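Local coordinates for tRNA threonylcarbamoyladenosine biosynthesis protein TsaB (Pseudomonas aeruginosa, PDB 5BR9) that probably takes part in making the threonylcarbamoyladenosine modification of tRNA, as a TsaB-type member of the KAE1/TsaD family, at residues A[12-17]-A[67-72]. Sequence-based numbering, arbitrary orientation.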
loop_
_atom_site.group_PDB
_atom_site.type_symbol
_atom_site.label_atom_id
_atom_site.label_comp_id
_atom_site.label_asym_id
_atom_site.label_seq_id
_atom_site.Cartn_x
_atom_site.Cartn_y
_atom_site.Cartn_z
ATOM N N LEU A 12 -16.574 14.749 1.392
ATOM C CA LEU A 12 -15.572 13.983 0.638
ATOM C C LEU A 12 -14.170 14.200 1.169
ATOM O O LEU A 12 -13.758 15.332 1.424
ATOM C CB LEU A 12 -15.593 14.354 -0.857
ATOM C CG LEU A 12 -16.874 14.120 -1.648
ATOM C CD1 LEU A 12 -16.714 14.625 -3.092
ATOM C CD2 LEU A 12 -17.285 12.625 -1.613
ATOM N N LEU A 13 -13.425 13.107 1.271
ATOM C CA LEU A 13 -12.030 13.137 1.708
ATOM C C LEU A 13 -11.137 12.838 0.496
ATOM O O LEU A 13 -11.405 11.907 -0.279
ATOM C CB LEU A 13 -11.790 12.102 2.838
ATOM C CG LEU A 13 -10.387 11.989 3.439
ATOM C CD1 LEU A 13 -10.010 13.299 4.145
ATOM C CD2 LEU A 13 -10.273 10.796 4.400
ATOM N N ALA A 14 -10.090 13.639 0.331
ATOM C CA ALA A 14 -9.178 13.485 -0.787
ATOM C C ALA A 14 -7.737 13.424 -0.304
ATOM O O ALA A 14 -7.371 14.109 0.650
ATOM C CB ALA A 14 -9.346 14.627 -1.780
ATOM N N LEU A 15 -6.940 12.555 -0.911
ATOM C CA LEU A 15 -5.524 12.491 -0.581
ATOM C C LEU A 15 -4.645 12.170 -1.796
ATOM O O LEU A 15 -5.046 11.428 -2.699
ATOM C CB LEU A 15 -5.282 11.519 0.557
ATOM C CG LEU A 15 -5.596 10.054 0.436
ATOM C CD1 LEU A 15 -4.411 9.357 -0.232
ATOM C CD2 LEU A 15 -5.837 9.542 1.862
ATOM N N ASP A 16 -3.446 12.746 -1.820
ATOM C CA ASP A 16 -2.516 12.439 -2.883
ATOM C C ASP A 16 -1.093 12.259 -2.346
ATOM O O ASP A 16 -0.581 13.094 -1.607
ATOM C CB ASP A 16 -2.544 13.530 -3.947
ATOM C CG ASP A 16 -1.919 13.065 -5.247
ATOM O OD1 ASP A 16 -2.675 12.609 -6.127
ATOM O OD2 ASP A 16 -0.681 13.113 -5.381
ATOM N N THR A 17 -0.469 11.157 -2.741
ATOM C CA THR A 17 0.892 10.821 -2.339
ATOM C C THR A 17 1.718 10.355 -3.520
ATOM O O THR A 17 2.693 9.631 -3.356
ATOM C CB THR A 17 0.902 9.696 -1.281
ATOM O OG1 THR A 17 0.186 8.569 -1.800
ATOM C CG2 THR A 17 0.235 10.146 -0.001
ATOM N N ALA A 67 -17.295 9.369 0.788
ATOM C CA ALA A 67 -16.458 8.666 -0.171
ATOM C C ALA A 67 -15.020 9.175 -0.059
ATOM O O ALA A 67 -14.782 10.290 0.426
ATOM C CB ALA A 67 -16.994 8.845 -1.593
ATOM N N ILE A 68 -14.066 8.352 -0.489
ATOM C CA ILE A 68 -12.646 8.718 -0.402
ATOM C C ILE A 68 -12.027 8.726 -1.782
ATOM O O ILE A 68 -12.114 7.734 -2.512
ATOM C CB ILE A 68 -11.875 7.770 0.520
ATOM C CG1 ILE A 68 -12.580 7.648 1.877
ATOM C CG2 ILE A 68 -10.469 8.284 0.709
ATOM C CD1 ILE A 68 -12.012 6.580 2.764
ATOM N N ALA A 69 -11.441 9.860 -2.152
ATOM C CA ALA A 69 -10.787 10.015 -3.440
ATOM C C ALA A 69 -9.276 10.020 -3.296
ATOM O O ALA A 69 -8.752 10.501 -2.293
ATOM C CB ALA A 69 -11.249 11.290 -4.106
ATOM N N PHE A 70 -8.573 9.505 -4.303
ATOM C CA PHE A 70 -7.115 9.507 -4.274
ATOM C C PHE A 70 -6.538 9.609 -5.692
ATOM O O PHE A 70 -7.179 9.186 -6.652
ATOM C CB PHE A 70 -6.577 8.243 -3.593
ATOM C CG PHE A 70 -6.853 6.981 -4.355
ATOM C CD1 PHE A 70 -5.860 6.393 -5.138
ATOM C CD2 PHE A 70 -8.099 6.381 -4.299
ATOM C CE1 PHE A 70 -6.117 5.230 -5.848
ATOM C CE2 PHE A 70 -8.358 5.214 -5.009
ATOM C CZ PHE A 70 -7.380 4.645 -5.781
ATOM N N GLY A 71 -5.328 10.151 -5.813
ATOM C CA GLY A 71 -4.624 10.131 -7.069
ATOM C C GLY A 71 -4.078 8.739 -7.360
ATOM O O GLY A 71 -3.287 8.209 -6.589
ATOM N N ARG A 72 -4.496 8.139 -8.470
ATOM C CA ARG A 72 -4.100 6.764 -8.778
ATOM C C ARG A 72 -2.851 6.715 -9.655
ATOM O O ARG A 72 -2.558 5.700 -10.279
ATOM C CB ARG A 72 -5.256 6.019 -9.456
ATOM C CG ARG A 72 -5.893 6.757 -10.640
ATOM C CD ARG A 72 -5.220 6.431 -11.969
ATOM N NE ARG A 72 -6.069 6.784 -13.104
ATOM C CZ ARG A 72 -5.613 7.251 -14.264
ATOM N NH1 ARG A 72 -4.311 7.443 -14.436
ATOM N NH2 ARG A 72 -6.461 7.538 -15.250
HETATM O O HOH W 1 -2.026 9.449 -4.575
#
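Leu15 and Phe70 both set CG between the backbone N and the carbonyl carbon (chi1 62° and 67°), and their side chains run at a slant to each other, Leu15 CD1 resting on Phe70 CB at 4.2 Å while the phenyl ring leads off toward strand 98-101 and Val87 of helix 77-94. They belong to a parallel strand pair in the central part of an ASKHA (actin-like) fold, in the first of two five-stranded sheets, each of order 3-2-1-4-5. Strands 12-16 and 67-71 are strands 1 and 4 of this sheet, side by side, and the pair illustrates how a parallel ladder is stitched. Leu13 and Leu15 each turn both N-H and C=O to strand 67-71, and bond to the residues before and after their partners Ile68 and Phe70: Leu13 N donates to Ala67 O, and Leu13 O takes a nearly straight bond from Ala69 N at 2.8 Å. The next rung, from Leu15 N to Ala69 O (3.1 Å), is more bent, and the last, from Gly71 N to Leu15 O, is weak. CA-H...O contacts supplement the ladder, as where Phe70 CA lies 3.2 Å from Leu15 O. The face bearing Leu13, Ile68, Leu15 and Phe70 is covered in part by helix 77-94, through Ile68 and Phe70. On the other, Leu12 turns CG anti to its carbonyl carbon (chi1 -61°), and its CD2 meets Ala67 CB at 3.8 Å; helix 196-208 packs there, with Leu200 against Leu12 and Trp207 against Ala67. Polar groups gather at the C-terminal ends of the strands. Asp16 OD2 bonds to Ser18 OG, whereas OD1 lies close to the carboxylate of Asp103. That same OD1 is 3.3 Å from Gly71 CA. Beyond the last direct rung, one water continues the link between the backbones, accepting from Thr17 N and donating to Gly71 O at 2.7 Å.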